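Local coordinates for protein CDP-4-keto-6-deoxy-D-glucose-3-dehydrase (Yersinia pseudotuberculosis, PDB 3BB8) that probably catalyses the pyridoxal-phosphate-dependent C-3 dehydration of CDP-4-keto-6-deoxy-D-glucose in lipopolysaccharide sugar biosynthesis, using an aspartate aminotransferase fold, at residues 81-85 with 288-292; 89-93 with 211-215; 218-222 with 342-346. The protein carries 1 engineered substitution. Residues are numbered along the deposited sequence.

Contact 1: residues 81-85 with 288-292. With PLP (pyridoxal-5'-phosphate), chain E; PLP (pyridoxal-5'-phosphate), chain C.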
loop_
_atom_site.group_PDB
_atom_site.type_symbol
_atom_site.label_atom_id
_atom_site.label_comp_id
_atom_site.label_asym_id
_atom_site.label_seq_id
_atom_site.Cartn_x
_atom_site.Cartn_y
_atom_site.Cartn_z
ATOM N N LEU A 81 10.728 -9.296 1.802
ATOM C CA LEU A 81 9.461 -8.853 2.371
ATOM C C LEU A 81 8.543 -8.342 1.264
ATOM O O LEU A 81 8.947 -7.485 0.474
ATOM C CB LEU A 81 9.705 -7.720 3.368
ATOM C CG LEU A 81 10.426 -8.029 4.676
ATOM C CD1 LEU A 81 10.727 -6.727 5.408
ATOM C CD2 LEU A 81 9.551 -8.945 5.532
ATOM N N THR A 82 7.316 -8.852 1.203
ATOM C CA THR A 82 6.402 -8.372 0.191
ATOM C C THR A 82 5.717 -7.098 0.661
ATOM O O THR A 82 5.594 -6.848 1.865
ATOM C CB THR A 82 5.324 -9.411 -0.168
ATOM O OG1 THR A 82 4.610 -9.805 1.013
ATOM C CG2 THR A 82 5.966 -10.628 -0.832
ATOM N N THR A 83 5.282 -6.288 -0.299
ATOM C CA THR A 83 4.596 -5.039 0.006
ATOM C C THR A 83 3.604 -4.710 -1.120
ATOM O O THR A 83 3.526 -5.447 -2.098
ATOM C CB THR A 83 5.617 -3.903 0.237
ATOM O OG1 THR A 83 4.923 -2.709 0.606
ATOM C CG2 THR A 83 6.455 -3.670 -0.997
ATOM N N THR A 84 2.851 -3.617 -0.991
ATOM C CA THR A 84 1.809 -3.284 -1.970
ATOM C C THR A 84 2.206 -2.973 -3.412
ATOM O O THR A 84 1.405 -3.157 -4.322
ATOM C CB THR A 84 0.959 -2.095 -1.502
ATOM O OG1 THR A 84 1.602 -0.879 -1.899
ATOM C CG2 THR A 84 0.791 -2.114 0.029
ATOM N N SER A 85 3.427 -2.500 -3.625
ATOM C CA SER A 85 3.855 -2.132 -4.958
ATOM C C SER A 85 5.342 -1.854 -4.960
ATOM O O SER A 85 5.979 -1.814 -3.909
ATOM C CB SER A 85 3.125 -0.847 -5.388
ATOM O OG SER A 85 3.467 0.240 -4.529
ATOM N N ASN A 288 0.986 0.703 6.848
ATOM C CA ASN A 288 0.392 -0.620 6.726
ATOM C C ASN A 288 0.439 -0.847 5.229
ATOM O O ASN A 288 -0.540 -0.631 4.504
ATOM C CB ASN A 288 -1.049 -0.693 7.195
ATOM C CG ASN A 288 -1.630 -2.096 7.033
ATOM O OD1 ASN A 288 -2.795 -2.340 7.348
ATOM N ND2 ASN A 288 -0.816 -3.025 6.533
ATOM N N LEU A 289 1.605 -1.269 4.774
ATOM C CA LEU A 289 1.797 -1.697 3.402
ATOM C C LEU A 289 1.979 -3.188 3.126
ATOM O O LEU A 289 3.011 -3.608 2.598
ATOM C CB LEU A 289 3.027 -0.908 2.948
ATOM C CG LEU A 289 2.895 0.616 3.102
ATOM C CD1 LEU A 289 4.270 1.274 3.032
ATOM C CD2 LEU A 289 1.978 1.164 2.023
ATOM N N LYS A 290 0.980 -3.987 3.491
ATOM C CA LYS A 290 1.034 -5.433 3.240
ATOM C C LYS A 290 0.045 -5.822 2.142
ATOM O O LYS A 290 -0.859 -5.050 1.800
ATOM C CB LYS A 290 0.706 -6.240 4.504
ATOM C CG LYS A 290 1.605 -5.950 5.690
ATOM C CD LYS A 290 1.367 -6.929 6.840
ATOM C CE LYS A 290 0.795 -6.238 8.080
ATOM N NZ LYS A 290 -0.573 -5.663 7.877
ATOM N N ILE A 291 0.220 -7.020 1.590
ATOM C CA ILE A 291 -0.678 -7.491 0.547
ATOM C C ILE A 291 -1.456 -8.712 1.009
ATOM O O ILE A 291 -1.374 -9.112 2.177
ATOM C CB ILE A 291 0.067 -7.816 -0.787
ATOM C CG1 ILE A 291 0.792 -9.168 -0.710
ATOM C CG2 ILE A 291 1.039 -6.693 -1.109
ATOM C CD1 ILE A 291 2.004 -9.183 0.162
ATOM N N THR A 292 -2.229 -9.282 0.095
ATOM C CA THR A 292 -3.047 -10.450 0.395
ATOM C C THR A 292 -2.369 -11.721 -0.107
ATOM O O THR A 292 -1.445 -11.659 -0.920
ATOM C CB THR A 292 -4.424 -10.340 -0.285
ATOM O OG1 THR A 292 -4.260 -10.439 -1.705
ATOM C CG2 THR A 292 -5.085 -9.016 0.060
HETATM N N1 PLP E . -7.260 3.662 12.399
HETATM C C2 PLP E . -7.947 2.873 13.301
HETATM C C2A PLP E . -8.652 3.572 14.466
HETATM C C3 PLP E . -7.979 1.457 13.114
HETATM O O3 PLP E . -8.632 0.639 13.970
HETATM C C4 PLP E . -7.289 0.854 11.972
HETATM C C4A PLP E . -7.380 -0.685 11.798
HETATM C C5 PLP E . -6.587 1.721 11.085
HETATM C C6 PLP E . -6.598 3.146 11.338
HETATM C C5A PLP E . -5.810 1.327 9.862
HETATM O O4P PLP E . -6.272 0.221 9.225
HETATM P P PLP E . -5.365 -0.964 8.652
HETATM O O1P PLP E . -6.188 -1.660 7.615
HETATM O O2P PLP E . -5.062 -1.921 9.952
HETATM O O3P PLP E . -4.045 -0.395 8.077
HETATM N N1 PLP C . 10.722 2.343 -10.017
HETATM C C2 PLP C . 10.769 2.009 -11.360
HETATM C C2A PLP C . 12.063 2.289 -12.113
HETATM C C3 PLP C . 9.628 1.423 -11.986
HETATM O O3 PLP C . 9.629 1.087 -13.294
HETATM C C4 PLP C . 8.418 1.172 -11.209
HETATM C C4A PLP C . 7.205 0.497 -11.938
HETATM C C5 PLP C . 8.430 1.550 -9.826
HETATM C C6 PLP C . 9.626 2.142 -9.261
HETATM C C5A PLP C . 7.313 1.393 -8.840
HETATM O O4P PLP C . 6.556 0.283 -9.028
HETATM P P PLP C . 4.953 0.221 -8.926
HETATM O O1P PLP C . 4.614 -1.241 -8.717
HETATM O O2P PLP C . 4.414 0.762 -10.376
HETATM O O3P PLP C . 4.462 1.121 -7.787
#
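In this aspartate aminotransferase fold, the end of strand 79-83 and the turn into helix 86-96 meet the irregular loop residues 288-292 that lead into helix 293-323. The register is short: the CA atoms of T83 and K290 are 4.8 Å apart, and those of T84 and I291 5.5 Å. I291, whose CA-to-CB bond points toward the strand, loses most surface; its CG2 lies 3.0 Å from T83 O and 3.6 Å from T84 N, so it covers the backbone where the strand ends. T84 turns CG2 to the other segment, 3.5 Å from L289 C and 3.9 Å from L289 CB, while its OG1 is hydrogen-bonded to S88 OG. L289 also packs on L289 of the second subunit, placing the contact at the dimer interface. N288 approaches the second subunit's cofactor, whereas S85, the N-cap of helix 86-96, has CB 3.4 Å from phosphate oxygen O3P of the chain C cofactor. One direct hydrogen bond ties the segments together, from T83 OG1 to L289 O at 2.9 Å.

Contact 2: residues 89-93 with 211-215; sequences ANLLA and IGTVS. With PLP (pyridoxal-5'-phosphate), chain C.
This is a buried helix-on-sheet contact, in which residues 89-93 of helix 86-96 lie over strand 211-215. The local axes approach to 8.0 Å and run nearly antiparallel, at 166°. Build 89-93 as regular alpha helix, with A93 N donating to A89 O at 2.9 Å, and 211-215 as extended strand. The register sets A89 over T213 (CA to CA 5.6 Å) and A93 over I211 (6.2 Å). The two alanines, one helical turn apart, point toward the strand, and their small side chains allow the close approach: A89 CB is 3.7 Å from T213 CB, and A93 CB 3.6 Å from I211 CG2. Such packing belongs to the mixed-sheet cofactor domain of fold type I PLP enzymes; strand 211-215 runs between parallel 187-191 and antiparallel 228-232. T213 (chi1 p) faces the helix and also meets N90 (chi1 m), while V214 points away. At the strand's C-terminal end S215 takes chi1 t, and its OG donates to O1P of the cofactor phosphate at 2.6 Å.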
loop_
_atom_site.group_PDB
_atom_site.type_symbol
_atom_site.label_atom_id
_atom_site.label_comp_id
_atom_site.label_asym_id
_atom_site.label_seq_id
_atom_site.Cartn_x
_atom_site.Cartn_y
_atom_site.Cartn_z
ATOM N N ALA A 89 7.718 -0.454 -1.990
ATOM C CA ALA A 89 8.982 -1.090 -1.647
ATOM C C ALA A 89 10.044 -0.004 -1.509
ATOM O O ALA A 89 10.770 0.035 -0.508
ATOM C CB ALA A 89 9.385 -2.106 -2.719
ATOM N N ASN A 90 10.127 0.883 -2.502
ATOM C CA ASN A 90 11.098 1.980 -2.453
ATOM C C ASN A 90 10.869 2.815 -1.193
ATOM O O ASN A 90 11.828 3.204 -0.519
ATOM C CB ASN A 90 10.986 2.882 -3.689
ATOM C CG ASN A 90 11.639 2.273 -4.930
ATOM O OD1 ASN A 90 11.409 2.718 -6.053
ATOM N ND2 ASN A 90 12.460 1.263 -4.728
ATOM N N LEU A 91 9.608 3.092 -0.873
ATOM C CA LEU A 91 9.274 3.884 0.317
ATOM C C LEU A 91 9.801 3.243 1.602
ATOM O O LEU A 91 10.408 3.920 2.431
ATOM C CB LEU A 91 7.759 4.062 0.441
ATOM C CG LEU A 91 7.296 4.855 1.671
ATOM C CD1 LEU A 91 7.912 6.246 1.654
ATOM C CD2 LEU A 91 5.777 4.946 1.684
ATOM N N LEU A 92 9.576 1.936 1.750
ATOM C CA LEU A 92 10.020 1.186 2.931
ATOM C C LEU A 92 11.555 1.084 3.031
ATOM O O LEU A 92 12.123 1.179 4.120
ATOM C CB LEU A 92 9.400 -0.223 2.916
ATOM C CG LEU A 92 7.892 -0.310 3.210
ATOM C CD1 LEU A 92 7.390 -1.726 2.976
ATOM C CD2 LEU A 92 7.637 0.103 4.662
ATOM N N ALA A 93 12.216 0.894 1.892
ATOM C CA ALA A 93 13.674 0.783 1.839
ATOM C C ALA A 93 14.359 2.043 2.368
ATOM O O ALA A 93 15.236 1.965 3.226
ATOM C CB ALA A 93 14.120 0.507 0.402
ATOM N N ILE A 211 19.854 -2.437 0.479
ATOM C CA ILE A 211 18.464 -2.849 0.275
ATOM C C ILE A 211 18.145 -2.921 -1.217
ATOM O O ILE A 211 18.680 -2.161 -2.010
ATOM C CB ILE A 211 17.447 -1.857 0.895
ATOM C CG1 ILE A 211 17.859 -1.440 2.307
ATOM C CG2 ILE A 211 16.078 -2.502 0.919
ATOM C CD1 ILE A 211 17.555 -2.457 3.360
ATOM N N GLY A 212 17.259 -3.839 -1.581
ATOM C CA GLY A 212 16.841 -3.979 -2.962
ATOM C C GLY A 212 15.318 -3.935 -3.025
ATOM O O GLY A 212 14.646 -4.309 -2.053
ATOM N N THR A 213 14.770 -3.474 -4.149
ATOM C CA THR A 213 13.319 -3.386 -4.323
ATOM C C THR A 213 12.937 -3.855 -5.723
ATOM O O THR A 213 13.717 -3.718 -6.669
ATOM C CB THR A 213 12.827 -1.938 -4.164
ATOM O OG1 THR A 213 13.432 -1.122 -5.176
ATOM C CG2 THR A 213 13.207 -1.390 -2.797
ATOM N N VAL A 214 11.742 -4.413 -5.853
ATOM C CA VAL A 214 11.260 -4.888 -7.141
ATOM C C VAL A 214 9.753 -4.655 -7.166
ATOM O O VAL A 214 9.118 -4.533 -6.106
ATOM C CB VAL A 214 11.575 -6.406 -7.341
ATOM C CG1 VAL A 214 10.762 -7.246 -6.378
ATOM C CG2 VAL A 214 11.284 -6.816 -8.783
ATOM N N SER A 215 9.186 -4.581 -8.367
ATOM C CA SER A 215 7.753 -4.343 -8.533
ATOM C C SER A 215 7.010 -5.484 -9.230
ATOM O O SER A 215 7.586 -6.190 -10.048
ATOM C CB SER A 215 7.544 -3.060 -9.339
ATOM O OG SER A 215 6.211 -2.978 -9.816
HETATM N N1 PLP C . 10.722 2.343 -10.017
HETATM C C2 PLP C . 10.769 2.009 -11.360
HETATM C C2A PLP C . 12.063 2.289 -12.113
HETATM C C3 PLP C . 9.628 1.423 -11.986
HETATM O O3 PLP C . 9.629 1.087 -13.294
HETATM C C4 PLP C . 8.418 1.172 -11.209
HETATM C C4A PLP C . 7.205 0.497 -11.938
HETATM C C5 PLP C . 8.430 1.550 -9.826
HETATM C C6 PLP C . 9.626 2.142 -9.261
HETATM C C5A PLP C . 7.313 1.393 -8.840
HETATM O O4P PLP C . 6.556 0.283 -9.028
HETATM P P PLP C . 4.953 0.221 -8.926
HETATM O O1P PLP C . 4.614 -1.241 -8.717
HETATM O O2P PLP C . 4.414 0.762 -10.376
HETATM O O3P PLP C . 4.462 1.121 -7.787
#

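Contact 3: residues 218-222 with 342-346; sequences PAKHI and PSWFG. Engineered in segment 218-222: K220 (natural residue His). With PLP (pyridoxal-5'-phosphate), chain C.
Two irregular segments meet here, with closest CA atoms K220 and F345 at 7.1 Å. Residues 218-222 bend through A219 (phi/psi -77/-15), extend at K220 (-84/176) and bend again at H221 (-45/-52). H221 (chi1 m, chi2 -86°) carries its ring to S343 and W344, NE2 making a weak hydrogen bond to D194 O. Along the second segment, P342 leads into an inverse gamma turn centred on S343 (-80/85), with a weak hydrogen bond from W344 N to P342 O at 3.2 Å. S343 points toward the other segment; with chi1 t, its OG stands 3.2 Å from H221 CE1 and makes a weak hydrogen bond to L196 O. W344 points away, its ring stacked on F317, but its carbonyl O remains 3.8 Å from H221 CE1 and accepts a hydrogen bond from R313. F345 buries the most surface; chi1 t (chi2 -91°) sends its ring to the other backbone, CE2 reaching 3.3 Å from A219 O and CZ 4.3 Å from A219 CB. K220 CG meets the ring edge, 3.6 Å from CE2 of F345. G346 (-153/178) then extends toward strand 347-351. Engineered K220 (natural His), with chi1 to chi4 m, p, t, t, has NZ covalently bound to C4A of the cofactor at 1.3 Å, a length consistent with C=N. The substitution gives this chain the lysine-PLP internal aldimine characteristic of fold type I aminotransferases, a linkage the natural His cannot form.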
loop_
_atom_site.group_PDB
_atom_site.type_symbol
_atom_site.label_atom_id
_atom_site.label_comp_id
_atom_site.label_asym_id
_atom_site.label_seq_id
_atom_site.Cartn_x
_atom_site.Cartn_y
_atom_site.Cartn_z
ATOM N N PRO A 218 1.586 -5.169 -13.543
ATOM C CA PRO A 218 1.511 -5.948 -14.793
ATOM C C PRO A 218 2.571 -5.709 -15.872
ATOM O O PRO A 218 2.898 -6.615 -16.640
ATOM C CB PRO A 218 0.096 -5.666 -15.289
ATOM C CG PRO A 218 -0.677 -5.517 -13.976
ATOM C CD PRO A 218 0.265 -4.626 -13.180
ATOM N N ALA A 219 3.117 -4.503 -15.926
ATOM C CA ALA A 219 4.118 -4.180 -16.930
ATOM C C ALA A 219 5.492 -4.756 -16.608
ATOM O O ALA A 219 6.359 -4.832 -17.483
ATOM C CB ALA A 219 4.213 -2.657 -17.089
ATOM N N LYS A 220 5.687 -5.179 -15.362
ATOM C CA LYS A 220 6.987 -5.693 -14.946
ATOM C C LYS A 220 7.263 -7.190 -15.245
ATOM O O LYS A 220 6.406 -7.907 -15.757
ATOM C CB LYS A 220 7.200 -5.334 -13.460
ATOM C CG LYS A 220 7.826 -3.903 -13.212
ATOM C CD LYS A 220 6.876 -2.672 -13.360
ATOM C CE LYS A 220 7.686 -1.338 -13.492
ATOM N NZ LYS A 220 7.074 0.061 -13.198
ATOM N N HIS A 221 8.474 -7.655 -14.946
ATOM C CA HIS A 221 8.850 -9.045 -15.220
ATOM C C HIS A 221 7.818 -10.100 -14.822
ATOM O O HIS A 221 7.460 -10.951 -15.638
ATOM C CB HIS A 221 10.202 -9.330 -14.591
ATOM C CG HIS A 221 11.314 -8.545 -15.214
ATOM N ND1 HIS A 221 11.988 -8.974 -16.336
ATOM C CD2 HIS A 221 11.838 -7.337 -14.899
ATOM C CE1 HIS A 221 12.882 -8.065 -16.684
ATOM N NE2 HIS A 221 12.811 -7.061 -15.827
ATOM N N ILE A 222 7.347 -10.060 -13.577
ATOM C CA ILE A 222 6.307 -10.989 -13.130
ATOM C C ILE A 222 5.279 -10.116 -12.434
ATOM O O ILE A 222 5.612 -9.024 -11.981
ATOM C CB ILE A 222 6.843 -12.069 -12.147
ATOM C CG1 ILE A 222 7.372 -11.422 -10.863
ATOM C CG2 ILE A 222 7.905 -12.899 -12.838
ATOM C CD1 ILE A 222 7.868 -12.424 -9.827
ATOM N N PRO A 342 22.005 -7.511 -18.801
ATOM C CA PRO A 342 20.733 -6.863 -18.464
ATOM C C PRO A 342 19.537 -7.724 -18.859
ATOM O O PRO A 342 19.426 -8.130 -20.016
ATOM C CB PRO A 342 20.763 -5.586 -19.306
ATOM C CG PRO A 342 21.617 -5.932 -20.473
ATOM C CD PRO A 342 22.667 -6.871 -19.950
ATOM N N SER A 343 18.655 -7.993 -17.903
ATOM C CA SER A 343 17.333 -8.525 -18.208
ATOM C C SER A 343 16.388 -7.421 -18.671
ATOM O O SER A 343 15.635 -6.860 -17.875
ATOM C CB SER A 343 16.747 -9.240 -16.988
ATOM O OG SER A 343 15.466 -9.773 -17.276
ATOM N N TRP A 344 16.433 -7.113 -19.963
ATOM C CA TRP A 344 15.682 -5.989 -20.510
ATOM C C TRP A 344 14.207 -5.938 -20.154
ATOM O O TRP A 344 13.486 -6.936 -20.246
ATOM C CB TRP A 344 15.856 -5.914 -22.036
ATOM C CG TRP A 344 17.284 -5.701 -22.437
ATOM C CD1 TRP A 344 18.176 -6.658 -22.828
ATOM C CD2 TRP A 344 18.015 -4.471 -22.377
ATOM N NE1 TRP A 344 19.422 -6.100 -23.011
ATOM C CE2 TRP A 344 19.352 -4.760 -22.739
ATOM C CE3 TRP A 344 17.674 -3.155 -22.049
ATOM C CZ2 TRP A 344 20.350 -3.776 -22.780
ATOM C CZ3 TRP A 344 18.669 -2.173 -22.089
ATOM C CH2 TRP A 344 19.992 -2.492 -22.453
ATOM N N PHE A 345 13.788 -4.746 -19.731
ATOM C CA PHE A 345 12.408 -4.461 -19.350
ATOM C C PHE A 345 11.700 -3.956 -20.596
ATOM O O PHE A 345 10.542 -4.294 -20.862
ATOM C CB PHE A 345 12.391 -3.386 -18.252
ATOM C CG PHE A 345 11.013 -2.896 -17.888
ATOM C CD1 PHE A 345 10.452 -1.804 -18.539
ATOM C CD2 PHE A 345 10.278 -3.523 -16.887
ATOM C CE1 PHE A 345 9.182 -1.340 -18.197
ATOM C CE2 PHE A 345 9.006 -3.068 -16.540
ATOM C CZ PHE A 345 8.459 -1.974 -17.196
ATOM N N GLY A 346 12.424 -3.137 -21.351
ATOM C CA GLY A 346 11.905 -2.572 -22.584
ATOM C C GLY A 346 13.070 -2.267 -23.503
ATOM O O GLY A 346 14.226 -2.458 -23.121
HETATM N N1 PLP C . 10.722 2.343 -10.017
HETATM C C2 PLP C . 10.769 2.009 -11.360
HETATM C C2A PLP C . 12.063 2.289 -12.113
HETATM C C3 PLP C . 9.628 1.423 -11.986
HETATM O O3 PLP C . 9.629 1.087 -13.294
HETATM C C4 PLP C . 8.418 1.172 -11.209
HETATM C C4A PLP C . 7.205 0.497 -11.938
HETATM C C5 PLP C . 8.430 1.550 -9.826
HETATM C C6 PLP C . 9.626 2.142 -9.261
HETATM C C5A PLP C . 7.313 1.393 -8.840
HETATM O O4P PLP C . 6.556 0.283 -9.028
HETATM P P PLP C . 4.953 0.221 -8.926
HETATM O O1P PLP C . 4.614 -1.241 -8.717
HETATM O O2P PLP C . 4.414 0.762 -10.376
HETATM O O3P PLP C . 4.462 1.121 -7.787
#

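How the contacts relate
Contacts 1 and 2 have centres 11 Å apart and touch, T83 OG1 3.6 Å from L92 CD1. Strand 79-83 leads into helix 86-96, and contact 2 is nested within the loop that contact 1 closes. Strands 79-83 and 211-215 belong to one mixed sheet, each antiparallel to 228-232 between them; 218-222 lies in the loop joining 211-215 to 228-232. Contact 3 opens after contact 2 closes; their centres are 16 Å apart, with S215 O 3.5 Å from K220 CB. Contacts 1 and 3 cross along the chain, centres 20 Å and nearest atoms about 9 Å apart. All three reach the chain C cofactor, so distant sequence converges on one site beside the subunit interface.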